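Local coordinates for protein single-stranded DNA specific exonuclease RecJ (PDB 2ZXP) that degrades single-stranded DNA in the 5' to 3' direction as a divalent-metal-dependent exonuclease, with no detectable activity on single-stranded RNA, at residues L133-G138 with I156-H161; F462-A467 with F482-V487; P595-R600 with A649-W654. One frame throughout, in Å; residues are numbered along the deposited sequence.

Followed from the N terminus, the three contacts come in series, each closing before the next opens, so that none nests in or crosses another. Contact 1 joins neighbouring parallel strands of the DHH domain after a beta-alpha-beta crossover and holds residues of the dimanganese centre. Contact 2 closes a short loop inside the OB domain, bringing strand 462-466 against the end of strand 479-484 and the turn into strand 487-492; its centre lies about 50 Å from that of contact 1, on the opposite side of the chain's centre. Contact 3 spans the longest interval, bringing a loop and a late helix of the C-terminal domain together; its nearest atoms are about 12 Å from those of contact 2.

Contact 1 (L133-G138 with I156-H161); sequences LTVDCG and IVTDHH. With MN (manganese (II) ion), chain B; MN (manganese (II) ion), chain C.
Asp136 turns its carboxylate toward His160 and His161, and its atoms can be followed outward to a dimanganese centre. Its CB leads away from segment 156-161, but with CG anti to the backbone N (chi1 -168°) the carboxylate comes back toward that segment and bridges the two metals. OD1 binds one manganese at 1.9 Å, in company with Asp80 and Asp82. OD2 binds the other at 2.1 Å, and the same ion takes His160 NE2 at 2.3 Å, with Asp84 and Asp221 completing the protein ligands; one water, 2.5 Å from each manganese, bridges them as well. OD2 also accepts a hydrogen bond from His161 NE2 at 2.9 Å, which arrives from above the carboxylate plane, the two flat groups being turned 67° apart. Asp159, His160 and His161 form the Asp-His-His signature that names the DHH phosphoesterases, set just past the end of strand 154-158 in a parallel beta-alpha-beta unit. Behind the metals the strands are pinned by Thr134 O, which takes two donors from Thr158: OG1, at 2.8 Å on a lone pair in the carbonyl plane, and the backbone N. The N of Thr134 bonds in turn to Ile156 O at 2.9 Å, while Leu133 and Ile156 lie side by side, CD2 of the leucine against the isoleucine's CB and CG2, under helix 58-70.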
loop_
_atom_site.group_PDB
_atom_site.type_symbol
_atom_site.label_atom_id
_atom_site.label_comp_id
_atom_site.label_asym_id
_atom_site.label_seq_id
_atom_site.Cartn_x
_atom_site.Cartn_y
_atom_site.Cartn_z
ATOM N N LEU A 133 -0.697 -31.995 5.003
ATOM C CA LEU A 133 -0.065 -30.673 4.926
ATOM C C LEU A 133 -1.093 -29.590 4.668
ATOM O O LEU A 133 -1.706 -29.568 3.602
ATOM C CB LEU A 133 0.952 -30.625 3.777
ATOM C CG LEU A 133 2.441 -30.867 4.009
ATOM C CD1 LEU A 133 3.111 -31.236 2.699
ATOM C CD2 LEU A 133 3.063 -29.611 4.581
ATOM N N THR A 134 -1.272 -28.693 5.631
ATOM C CA THR A 134 -2.226 -27.603 5.458
ATOM C C THR A 134 -1.455 -26.407 4.964
ATOM O O THR A 134 -0.378 -26.122 5.473
ATOM C CB THR A 134 -2.893 -27.198 6.777
ATOM O OG1 THR A 134 -1.883 -26.766 7.709
ATOM C CG2 THR A 134 -3.687 -28.364 7.342
ATOM N N VAL A 135 -2.001 -25.706 3.982
ATOM C CA VAL A 135 -1.339 -24.535 3.435
ATOM C C VAL A 135 -2.249 -23.331 3.636
ATOM O O VAL A 135 -3.446 -23.399 3.375
ATOM C CB VAL A 135 -1.042 -24.713 1.918
ATOM C CG1 VAL A 135 -0.431 -23.466 1.354
ATOM C CG2 VAL A 135 -0.100 -25.872 1.713
ATOM N N ASP A 136 -1.670 -22.239 4.114
ATOM C CA ASP A 136 -2.410 -21.013 4.347
ATOM C C ASP A 136 -3.583 -21.231 5.309
ATOM O O ASP A 136 -4.579 -20.512 5.246
ATOM C CB ASP A 136 -2.926 -20.473 3.013
ATOM C CG ASP A 136 -3.468 -19.052 3.116
ATOM O OD1 ASP A 136 -4.458 -18.761 2.430
ATOM O OD2 ASP A 136 -2.906 -18.215 3.855
ATOM N N CYS A 137 -3.471 -22.220 6.193
ATOM C CA CYS A 137 -4.542 -22.498 7.152
ATOM C C CYS A 137 -4.154 -23.560 8.174
ATOM O O CYS A 137 -3.028 -24.079 8.161
ATOM C CB CYS A 137 -5.829 -22.939 6.428
ATOM S SG CYS A 137 -5.875 -24.665 5.809
ATOM N N GLY A 138 -5.096 -23.867 9.065
ATOM C CA GLY A 138 -4.867 -24.877 10.084
ATOM C C GLY A 138 -4.210 -24.395 11.365
ATOM O O GLY A 138 -3.907 -25.200 12.241
ATOM N N ILE A 156 1.513 -31.587 9.246
ATOM C CA ILE A 156 2.310 -30.381 9.080
ATOM C C ILE A 156 1.367 -29.227 8.740
ATOM O O ILE A 156 0.570 -29.268 7.793
ATOM C CB ILE A 156 3.360 -30.472 7.972
ATOM C CG1 ILE A 156 4.293 -31.658 8.209
ATOM C CG2 ILE A 156 4.176 -29.173 7.948
ATOM C CD1 ILE A 156 5.368 -31.781 7.163
ATOM N N VAL A 157 1.472 -28.187 9.542
ATOM C CA VAL A 157 0.658 -26.990 9.379
ATOM C C VAL A 157 1.534 -25.819 8.927
ATOM O O VAL A 157 2.548 -25.503 9.554
ATOM C CB VAL A 157 -0.004 -26.615 10.723
ATOM C CG1 VAL A 157 -0.816 -25.342 10.569
ATOM C CG2 VAL A 157 -0.854 -27.787 11.235
ATOM N N THR A 158 1.162 -25.200 7.822
ATOM C CA THR A 158 1.892 -24.041 7.343
ATOM C C THR A 158 0.795 -23.014 7.150
ATOM O O THR A 158 -0.216 -23.269 6.484
ATOM C CB THR A 158 2.670 -24.334 6.024
ATOM O OG1 THR A 158 1.770 -24.459 4.926
ATOM C CG2 THR A 158 3.446 -25.636 6.157
ATOM N N ASP A 159 0.969 -21.854 7.752
ATOM C CA ASP A 159 -0.065 -20.842 7.671
ATOM C C ASP A 159 0.536 -19.538 8.158
ATOM O O ASP A 159 1.642 -19.526 8.686
ATOM C CB ASP A 159 -1.223 -21.279 8.582
ATOM C CG ASP A 159 -2.467 -20.440 8.416
ATOM O OD1 ASP A 159 -2.577 -19.706 7.419
ATOM O OD2 ASP A 159 -3.354 -20.527 9.277
ATOM N N HIS A 160 -0.172 -18.435 7.979
ATOM C CA HIS A 160 0.348 -17.172 8.477
ATOM C C HIS A 160 -0.752 -16.333 9.116
ATOM O O HIS A 160 -0.472 -15.277 9.699
ATOM C CB HIS A 160 1.032 -16.386 7.357
ATOM C CG HIS A 160 0.092 -15.889 6.307
ATOM N ND1 HIS A 160 -0.015 -14.556 5.981
ATOM C CD2 HIS A 160 -0.768 -16.546 5.497
ATOM C CE1 HIS A 160 -0.899 -14.414 5.013
ATOM N NE2 HIS A 160 -1.372 -15.606 4.701
ATOM N N HIS A 161 -1.994 -16.803 9.016
ATOM C CA HIS A 161 -3.133 -16.075 9.585
ATOM C C HIS A 161 -3.026 -15.840 11.097
ATOM O O HIS A 161 -2.189 -16.429 11.778
ATOM C CB HIS A 161 -4.447 -16.812 9.291
ATOM C CG HIS A 161 -4.784 -16.885 7.835
ATOM N ND1 HIS A 161 -6.079 -16.805 7.366
ATOM C CD2 HIS A 161 -3.997 -17.045 6.742
ATOM C CE1 HIS A 161 -6.075 -16.914 6.047
ATOM N NE2 HIS A 161 -4.823 -17.060 5.644
HETATM MN MN MN B . -2.909 -16.240 3.161
HETATM MN MN MN C . -6.060 -17.766 2.066
HETATM O O HOH W 1 -5.084 -15.424 2.176
#

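Contact 2 (F462-A467 with F482-V487); sequences FLLFGA and FRLKGV
Leu484 reaches toward Leu464 and the chain that follows it, dividing its two methyl branches between them. Its CG lies anti to the carbonyl carbon (chi1 -72°), which carries both methyls toward strand 462-466. CD1 lies 3.7 Å from Leu464 CB and stays close to the backbone of Phe465. The other branch, CD2, presses on main chain: it comes within 3.7 Å of Gly466 C and 3.6 Å of Ala467 O, at a point where glycine contributes no side chain. Beside this, Leu464 and Val487 meet tip to tip, CD2 of the leucine standing 3.9 Å from CG2 of the valine.

The next shell explains how these groups come to face one another. The chain reverses through a type I' turn from Leu484 to Val487, closed by Leu484 N to Val487 O at 3.1 Å and by the return bond from Val487 N to Leu484 O, so both residues point toward strand 462-466 from the two arms of one hairpin. Leu484 CG sits at the edge of the Phe482 ring, in its plane. On the outer side, Arg483 NH2 donates to Gly486 O at 3.2 Å, approaching from above the carbonyl plane.

Further out, Leu464 and Leu484 both touch Val505 on strand 503-514, while Leu464 and Val487 share Val522 on strand 517-528. The axes of segments 462-466 and 482-484 run at 94° to each other and approach to 7.7 Å, an orthogonal packing consistent with the coiled barrel of an OB fold, in which strands that are not sheet neighbours meet through the interior. No hydrogen bond links the two segments, so their direct cohesion rests on apolar contact, between side chains and of Leu484 CD2 with the main chain of Gly466 and Ala467.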
loop_
_atom_site.group_PDB
_atom_site.type_symbol
_atom_site.label_atom_id
_atom_site.label_comp_id
_atom_site.label_asym_id
_atom_site.label_seq_id
_atom_site.Cartn_x
_atom_site.Cartn_y
_atom_site.Cartn_z
ATOM N N PHE A 462 2.862 13.337 -5.283
ATOM C CA PHE A 462 3.443 14.661 -5.256
ATOM C C PHE A 462 2.342 15.687 -5.163
ATOM O O PHE A 462 1.236 15.486 -5.670
ATOM C CB PHE A 462 4.256 14.945 -6.545
ATOM C CG PHE A 462 5.547 14.202 -6.629
ATOM C CD1 PHE A 462 5.628 12.998 -7.311
ATOM C CD2 PHE A 462 6.679 14.691 -5.988
ATOM C CE1 PHE A 462 6.825 12.279 -7.360
ATOM C CE2 PHE A 462 7.883 13.980 -6.022
ATOM C CZ PHE A 462 7.952 12.767 -6.714
ATOM N N LEU A 463 2.657 16.817 -4.549
ATOM C CA LEU A 463 1.684 17.896 -4.425
ATOM C C LEU A 463 1.915 18.933 -5.520
ATOM O O LEU A 463 3.035 19.395 -5.712
ATOM C CB LEU A 463 1.854 18.572 -3.077
ATOM C CG LEU A 463 0.973 19.762 -2.731
ATOM C CD1 LEU A 463 -0.453 19.306 -2.483
ATOM C CD2 LEU A 463 1.511 20.394 -1.465
ATOM N N LEU A 464 0.878 19.266 -6.268
ATOM C CA LEU A 464 0.990 20.312 -7.265
ATOM C C LEU A 464 0.105 21.403 -6.674
ATOM O O LEU A 464 -0.738 21.122 -5.814
ATOM C CB LEU A 464 0.456 19.881 -8.633
ATOM C CG LEU A 464 1.341 18.887 -9.399
ATOM C CD1 LEU A 464 1.379 17.553 -8.650
ATOM C CD2 LEU A 464 0.789 18.685 -10.819
ATOM N N PHE A 465 0.295 22.641 -7.106
ATOM C CA PHE A 465 -0.501 23.743 -6.569
ATOM C C PHE A 465 -0.449 24.893 -7.543
ATOM O O PHE A 465 0.597 25.137 -8.149
ATOM C CB PHE A 465 0.059 24.205 -5.214
ATOM C CG PHE A 465 -0.766 25.284 -4.540
ATOM C CD1 PHE A 465 -0.877 26.568 -5.093
ATOM C CD2 PHE A 465 -1.431 25.025 -3.341
ATOM C CE1 PHE A 465 -1.643 27.574 -4.459
ATOM C CE2 PHE A 465 -2.197 26.027 -2.696
ATOM C CZ PHE A 465 -2.302 27.300 -3.260
ATOM N N GLY A 466 -1.575 25.588 -7.689
ATOM C CA GLY A 466 -1.634 26.734 -8.577
ATOM C C GLY A 466 -2.986 26.968 -9.211
ATOM O O GLY A 466 -3.995 26.414 -8.784
ATOM N N ALA A 467 -3.005 27.814 -10.232
ATOM C CA ALA A 467 -4.230 28.109 -10.955
ATOM C C ALA A 467 -4.216 27.234 -12.201
ATOM O O ALA A 467 -3.258 27.263 -12.977
ATOM C CB ALA A 467 -4.281 29.591 -11.337
ATOM N N PHE A 482 -5.840 19.535 -17.423
ATOM C CA PHE A 482 -5.434 20.927 -17.296
ATOM C C PHE A 482 -3.950 20.969 -17.016
ATOM O O PHE A 482 -3.279 19.937 -17.063
ATOM C CB PHE A 482 -6.224 21.630 -16.182
ATOM C CG PHE A 482 -6.106 20.986 -14.827
ATOM C CD1 PHE A 482 -5.190 21.454 -13.894
ATOM C CD2 PHE A 482 -6.942 19.929 -14.468
ATOM C CE1 PHE A 482 -5.112 20.883 -12.629
ATOM C CE2 PHE A 482 -6.866 19.354 -13.202
ATOM C CZ PHE A 482 -5.953 19.832 -12.286
ATOM N N ARG A 483 -3.429 22.155 -16.733
ATOM C CA ARG A 483 -2.007 22.274 -16.455
ATOM C C ARG A 483 -1.731 23.136 -15.238
ATOM O O ARG A 483 -2.475 24.074 -14.936
ATOM C CB ARG A 483 -1.268 22.855 -17.669
ATOM C CG ARG A 483 -1.622 22.204 -18.986
ATOM C CD ARG A 483 -0.712 22.696 -20.088
ATOM N NE ARG A 483 0.565 21.992 -20.077
ATOM C CZ ARG A 483 0.740 20.764 -20.561
ATOM N NH1 ARG A 483 -0.288 20.120 -21.097
ATOM N NH2 ARG A 483 1.937 20.180 -20.504
ATOM N N LEU A 484 -0.666 22.798 -14.522
ATOM C CA LEU A 484 -0.278 23.560 -13.355
ATOM C C LEU A 484 1.209 23.835 -13.474
ATOM O O LEU A 484 2.035 22.916 -13.357
ATOM C CB LEU A 484 -0.570 22.792 -12.059
ATOM C CG LEU A 484 -2.036 22.647 -11.642
ATOM C CD1 LEU A 484 -2.102 21.851 -10.354
ATOM C CD2 LEU A 484 -2.679 24.029 -11.447
ATOM N N LYS A 485 1.542 25.101 -13.721
ATOM C CA LYS A 485 2.925 25.513 -13.858
ATOM C C LYS A 485 3.643 24.633 -14.898
ATOM O O LYS A 485 4.748 24.126 -14.667
ATOM C CB LYS A 485 3.617 25.429 -12.493
ATOM C CG LYS A 485 2.884 26.165 -11.374
ATOM C CD LYS A 485 2.706 27.635 -11.702
ATOM C CE LYS A 485 1.777 28.374 -10.705
ATOM N NZ LYS A 485 2.341 28.536 -9.331
ATOM N N GLY A 486 2.979 24.423 -16.027
ATOM C CA GLY A 486 3.573 23.643 -17.097
ATOM C C GLY A 486 3.364 22.137 -17.158
ATOM O O GLY A 486 3.633 21.543 -18.198
ATOM N N VAL A 487 2.904 21.489 -16.089
ATOM C CA VAL A 487 2.732 20.044 -16.184
ATOM C C VAL A 487 1.292 19.630 -16.355
ATOM O O VAL A 487 0.396 20.119 -15.666
ATOM C CB VAL A 487 3.372 19.283 -14.971
ATOM C CG1 VAL A 487 3.877 20.254 -13.938
ATOM C CG2 VAL A 487 2.386 18.292 -14.389
#

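Contact 3 (P595-R600 with A649-W654)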
loop_
_atom_site.group_PDB
_atom_site.type_symbol
_atom_site.label_atom_id
_atom_site.label_comp_id
_atom_site.label_asym_id
_atom_site.label_seq_id
_atom_site.Cartn_x
_atom_site.Cartn_y
_atom_site.Cartn_z
ATOM N N PRO A 595 21.678 29.402 11.542
ATOM C CA PRO A 595 20.499 29.261 12.397
ATOM C C PRO A 595 20.385 30.287 13.512
ATOM O O PRO A 595 21.385 30.840 13.999
ATOM C CB PRO A 595 20.594 27.818 12.921
ATOM C CG PRO A 595 22.008 27.345 12.529
ATOM C CD PRO A 595 22.307 28.096 11.275
ATOM N N VAL A 596 19.139 30.558 13.884
ATOM C CA VAL A 596 18.819 31.494 14.950
ATOM C C VAL A 596 17.505 30.961 15.503
ATOM O O VAL A 596 16.434 31.325 15.020
ATOM C CB VAL A 596 18.634 32.924 14.397
ATOM C CG1 VAL A 596 18.343 33.888 15.532
ATOM C CG2 VAL A 596 19.884 33.363 13.653
ATOM N N LEU A 597 17.608 30.062 16.482
ATOM C CA LEU A 597 16.449 29.422 17.108
ATOM C C LEU A 597 16.147 30.012 18.486
ATOM O O LEU A 597 16.911 30.822 18.992
ATOM C CB LEU A 597 16.686 27.911 17.228
ATOM C CG LEU A 597 17.257 27.139 16.022
ATOM C CD1 LEU A 597 17.234 25.651 16.335
ATOM C CD2 LEU A 597 16.453 27.410 14.763
ATOM N N GLY A 598 15.051 29.584 19.108
ATOM C CA GLY A 598 14.678 30.159 20.393
ATOM C C GLY A 598 14.343 31.591 20.002
ATOM O O GLY A 598 14.763 32.583 20.616
ATOM N N ARG A 599 13.570 31.685 18.934
ATOM C CA ARG A 599 13.201 32.965 18.385
ATOM C C ARG A 599 11.735 33.319 18.458
ATOM O O ARG A 599 11.329 34.086 19.325
ATOM C CB ARG A 599 13.675 33.050 16.912
ATOM C CG ARG A 599 15.170 33.412 16.725
ATOM C CD ARG A 599 15.461 34.914 17.004
ATOM N NE ARG A 599 14.810 35.379 18.226
ATOM C CZ ARG A 599 14.395 36.629 18.445
ATOM N NH1 ARG A 599 14.567 37.578 17.526
ATOM N NH2 ARG A 599 13.761 36.920 19.581
ATOM N N ARG A 600 10.967 32.724 17.554
ATOM C CA ARG A 600 9.535 32.974 17.345
ATOM C C ARG A 600 9.516 34.359 16.706
ATOM O O ARG A 600 9.389 35.396 17.365
ATOM C CB ARG A 600 8.712 32.930 18.628
ATOM C CG ARG A 600 7.204 32.618 18.390
ATOM C CD ARG A 600 6.488 33.733 17.584
ATOM N NE ARG A 600 5.038 33.515 17.368
ATOM C CZ ARG A 600 4.246 34.336 16.665
ATOM N NH1 ARG A 600 2.952 34.060 16.514
ATOM N NH2 ARG A 600 4.742 35.440 16.115
ATOM N N ALA A 649 11.558 23.955 6.493
ATOM C CA ALA A 649 12.362 24.236 5.301
ATOM C C ALA A 649 13.512 25.173 5.659
ATOM O O ALA A 649 14.618 25.027 5.139
ATOM C CB ALA A 649 11.505 24.864 4.192
ATOM N N LEU A 650 13.253 26.128 6.555
ATOM C CA LEU A 650 14.297 27.055 6.975
ATOM C C LEU A 650 15.428 26.288 7.663
ATOM O O LEU A 650 16.580 26.586 7.446
ATOM C CB LEU A 650 13.724 28.136 7.902
ATOM C CG LEU A 650 14.690 29.274 8.314
ATOM C CD1 LEU A 650 15.417 29.852 7.098
ATOM C CD2 LEU A 650 13.907 30.375 9.006
ATOM N N LEU A 651 15.120 25.300 8.502
ATOM C CA LEU A 651 16.206 24.525 9.117
ATOM C C LEU A 651 17.044 23.818 8.024
ATOM O O LEU A 651 18.279 23.826 8.079
ATOM C CB LEU A 651 15.660 23.472 10.095
ATOM C CG LEU A 651 14.865 24.010 11.307
ATOM C CD1 LEU A 651 14.493 22.858 12.249
ATOM C CD2 LEU A 651 15.704 25.064 12.062
ATOM N N ALA A 652 16.378 23.231 7.023
ATOM C CA ALA A 652 17.085 22.509 5.958
ATOM C C ALA A 652 17.913 23.503 5.162
ATOM O O ALA A 652 19.038 23.211 4.734
ATOM C CB ALA A 652 16.077 21.778 5.035
ATOM N N TYR A 653 17.330 24.679 4.956
ATOM C CA TYR A 653 18.001 25.752 4.254
ATOM C C TYR A 653 19.318 26.117 4.967
ATOM O O TYR A 653 20.336 26.247 4.308
ATOM C CB TYR A 653 17.084 26.964 4.181
ATOM C CG TYR A 653 17.721 28.197 3.581
ATOM C CD1 TYR A 653 17.651 28.445 2.217
ATOM C CD2 TYR A 653 18.376 29.124 4.385
ATOM C CE1 TYR A 653 18.208 29.584 1.670
ATOM C CE2 TYR A 653 18.931 30.264 3.852
ATOM C CZ TYR A 653 18.842 30.492 2.499
ATOM O OH TYR A 653 19.360 31.650 1.976
ATOM N N TRP A 654 19.316 26.270 6.295
ATOM C CA TRP A 654 20.563 26.618 7.013
ATOM C C TRP A 654 21.635 25.562 6.721
ATOM O O TRP A 654 22.770 25.882 6.379
ATOM C CB TRP A 654 20.421 26.604 8.546
ATOM C CG TRP A 654 19.286 27.332 9.242
ATOM C CD1 TRP A 654 18.456 26.802 10.220
ATOM C CD2 TRP A 654 18.962 28.716 9.170
ATOM N NE1 TRP A 654 17.655 27.778 10.756
ATOM C CE2 TRP A 654 17.941 28.962 10.133
ATOM C CE3 TRP A 654 19.426 29.772 8.397
ATOM C CZ2 TRP A 654 17.390 30.220 10.336
ATOM C CZ3 TRP A 654 18.879 31.004 8.595
ATOM C CH2 TRP A 654 17.864 31.222 9.561
#
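The shortest sound polar bond near Trp654, the residue on which Pro595 rests, belongs to the helix itself: Tyr653 N to Ala649 O, 2.7 Å. Beside it Trp654 N bonds to Leu650 O at 3.0 Å, and these bonds secure the helical turn that carries the indole. No hydrogen bond crosses between the two segments, which meet through a ring face and aliphatic carbons.

Pro595 supplies the main element, a CH-pi contact in which its CA stands 3.5 Å from the centroid of the five-membered ring of Trp654, only 13° off the ring normal. The pyrrolidine spreads over the same region: Pro595 CB is 3.6 Å from Trp654 CD1, and Pro595 CD reaches back to Trp654 CB. On the opposite face Leu650 O lies above the plane near the rim, so the indole has the proline over one face and a carbonyl oxygen of its own helix near the rim of the other. With CG anti to the carbonyl carbon (chi1 -50°), the ring is directed at the loop. Trp654 NE1 is buried by the contact and has no polar partner in the model, which is probably a modest cost. Next to the indole, Leu597 CD2 meets Leu651 CD2 at 3.7 Å, the two side chains crossing at about a right angle.

Segment 595-600 is the last part of the loop between strands 587-588 and 601-603 of the C-terminal domain's parallel sheet, and Val596 rests on Trp588 of the former. Helix 643-655, whose Trp654 also touches Pro592, is packed through Tyr653 on helix 624-640, while its Leu651 touches Ile537 and Phe540 in the segment leading to strand 541-543.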